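Probable transcriptional regulator (Vibrio vulnificus, PDB 4GHJ) is probably a DNA-binding transcriptional regulator of the XRE-like helix-turn-helix type, and pairs with a second copy of itself. Local coordinates at residues D39-A44 / L67-G72. Numbering follows the deposited sequence. Where two conformers were deposited one is given.
Sequences DRLKQA and LNAEKG
The carboxylate of Glu70 lies flat against the backbone of Lys42: its CD stands 3.6 Å from Lys42 CA, and CA, CB and N of the lysine all sit over the same face of the group. Its two oxygens do the polar work. OE2 takes a salt bridge from Arg45 and a hydrogen bond of 2.7 Å from a water; OE1 accepts from Gln52. The same water donates weakly to Leu41 O, and so bridges two acceptors that have no proton to share. With partners on both oxygens, the carboxylate's rotation is well defined. The glutamate chain is extended beyond CG (chi2 -179°) and crosses the lysine chain at about a right angle. Lys42 leads its amine away, CG anti to the backbone N (chi1 173°), leaving NZ 6.2 Å from Glu70 OE1, so methylenes rather than the charge touch the acid. Next to it, Leu41 CD1 lies 3.9 Å from Ala69 O and 4.4 Å from Ala69 CB. Past helix 63-69, Gly72 takes positive phi and closes the turn from Ala69 in a Schellman motif, its N bonded to Ala69 O at 2.9 Å. The contact thus joins the middle of helix 30-47 to the C-terminal end of helix 63-69, which, by its place after helix 52-59, is consistent with the recognition helix of the helix-turn-helix. Helix 76-85 backs the apolar side, Leu83 meeting Leu41 and Ile82 meeting Ala69, while Ile96 of the second subunit packs on Leu41 and Arg40.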
loop_
_atom_site.group_PDB
_atom_site.type_symbol
_atom_site.label_atom_id
_atom_site.label_comp_id
_atom_site.label_asym_id
_atom_site.label_seq_id
_atom_site.Cartn_x
_atom_site.Cartn_y
_atom_site.Cartn_z
ATOM N N ASP B 39 -12.269 -1.747 -0.440
ATOM C CA ASP B 39 -13.580 -1.127 -0.313
ATOM C C ASP B 39 -13.479 0.399 -0.194
ATOM O O ASP B 39 -14.323 1.135 -0.714
ATOM C CB ASP B 39 -14.315 -1.722 0.876
ATOM C CG ASP B 39 -15.776 -1.395 0.875
ATOM O OD1 ASP B 39 -16.392 -1.345 -0.218
ATOM O OD2 ASP B 39 -16.333 -1.245 1.986
ATOM N N ARG B 40 -12.426 0.873 0.461
ATOM C CA ARG B 40 -12.186 2.336 0.576
ATOM C C ARG B 40 -11.833 2.933 -0.783
ATOM O O ARG B 40 -12.266 4.051 -1.130
ATOM C CB ARG B 40 -11.073 2.622 1.587
ATOM C CG ARG B 40 -11.408 2.247 3.031
ATOM C CD ARG B 40 -10.189 2.490 3.952
ATOM N NE ARG B 40 -10.307 1.875 5.277
ATOM C CZ ARG B 40 -9.331 1.869 6.187
ATOM N NH1 ARG B 40 -8.163 2.469 5.939
ATOM N NH2 ARG B 40 -9.513 1.258 7.353
ATOM N N LEU B 41 -11.077 2.178 -1.588
ATOM C CA LEU B 41 -10.714 2.641 -2.928
ATOM C C LEU B 41 -11.993 2.732 -3.761
ATOM O O LEU B 41 -12.184 3.699 -4.500
ATOM C CB LEU B 41 -9.690 1.711 -3.603
ATOM C CG LEU B 41 -8.213 1.696 -3.176
ATOM C CD1 LEU B 41 -7.494 0.497 -3.853
ATOM C CD2 LEU B 41 -7.498 3.004 -3.532
ATOM N N LYS B 42 -12.845 1.700 -3.666
ATOM C CA LYS B 42 -14.134 1.695 -4.360
ATOM C C LYS B 42 -14.999 2.915 -3.981
ATOM O O LYS B 42 -15.519 3.592 -4.872
ATOM C CB LYS B 42 -14.906 0.395 -4.093
ATOM C CG LYS B 42 -16.328 0.357 -4.635
ATOM C CD LYS B 42 -17.027 -0.974 -4.301
ATOM C CE LYS B 42 -18.430 -0.992 -4.858
ATOM N NZ LYS B 42 -19.213 -2.124 -4.322
ATOM N N GLN B 43 -15.159 3.188 -2.693
ATOM C CA GLN B 43 -16.006 4.319 -2.269
ATOM C C GLN B 43 -15.390 5.692 -2.610
ATOM O O GLN B 43 -16.124 6.653 -2.857
ATOM C CB GLN B 43 -16.377 4.209 -0.795
ATOM C CG GLN B 43 -17.136 2.916 -0.454
ATOM C CD GLN B 43 -18.419 2.711 -1.289
ATOM O OE1 GLN B 43 -19.097 3.665 -1.679
ATOM N NE2 GLN B 43 -18.765 1.456 -1.522
ATOM N N ALA B 44 -14.061 5.786 -2.627
ATOM C CA ALA B 44 -13.387 7.034 -3.045
ATOM C C ALA B 44 -13.712 7.284 -4.531
ATOM O O ALA B 44 -14.004 8.399 -4.936
ATOM C CB ALA B 44 -11.867 6.956 -2.812
ATOM N N LEU B 67 -10.507 -3.504 -10.948
ATOM C CA LEU B 67 -11.516 -4.383 -10.354
ATOM C C LEU B 67 -10.888 -5.224 -9.234
ATOM O O LEU B 67 -11.423 -5.277 -8.119
ATOM C CB LEU B 67 -12.140 -5.236 -11.462
ATOM C CG LEU B 67 -13.273 -6.225 -11.150
ATOM C CD1 LEU B 67 -13.988 -6.635 -12.467
ATOM C CD2 LEU B 67 -12.744 -7.438 -10.440
ATOM N N ASN B 68 -9.730 -5.833 -9.517
ATOM C CA ASN B 68 -9.014 -6.605 -8.521
ATOM C C ASN B 68 -8.537 -5.785 -7.334
ATOM O O ASN B 68 -8.548 -6.278 -6.212
ATOM C CB ASN B 68 -7.817 -7.353 -9.140
ATOM C CG ASN B 68 -8.246 -8.528 -10.013
ATOM O OD1 ASN B 68 -9.333 -9.050 -9.846
ATOM N ND2 ASN B 68 -7.383 -8.948 -10.945
ATOM N N ALA B 69 -8.111 -4.540 -7.581
ATOM C CA ALA B 69 -7.640 -3.666 -6.522
ATOM C C ALA B 69 -8.755 -3.349 -5.521
ATOM O O ALA B 69 -8.528 -3.275 -4.301
ATOM C CB ALA B 69 -7.050 -2.361 -7.124
ATOM N N GLU B 70 -9.978 -3.185 -6.025
ATOM C CA GLU B 70 -11.100 -2.875 -5.152
ATOM C C GLU B 70 -11.536 -4.106 -4.313
ATOM O O GLU B 70 -12.379 -4.003 -3.443
ATOM C CB GLU B 70 -12.246 -2.254 -5.964
ATOM C CG GLU B 70 -11.861 -0.845 -6.427
ATOM C CD GLU B 70 -12.924 -0.126 -7.215
ATOM O OE1 GLU B 70 -14.062 -0.653 -7.394
ATOM O OE2 GLU B 70 -12.596 1.005 -7.641
ATOM N N LYS B 71 -10.971 -5.269 -4.625
ATOM C CA LYS B 71 -11.154 -6.472 -3.816
ATOM C C LYS B 71 -9.937 -6.679 -2.871
ATOM O O LYS B 71 -9.901 -7.636 -2.081
ATOM C CB LYS B 71 -11.360 -7.669 -4.734
ATOM C CG LYS B 71 -12.673 -7.561 -5.519
ATOM C CD LYS B 71 -12.870 -8.733 -6.440
ATOM C CE LYS B 71 -14.143 -8.575 -7.272
ATOM N NZ LYS B 71 -15.405 -8.479 -6.469
ATOM N N GLY B 72 -8.976 -5.746 -2.920
ATOM C CA GLY B 72 -7.770 -5.786 -2.051
ATOM C C GLY B 72 -6.575 -6.509 -2.683
ATOM O O GLY B 72 -5.559 -6.754 -2.005
HETATM O O HOH W 1 -10.667 2.868 -7.221
#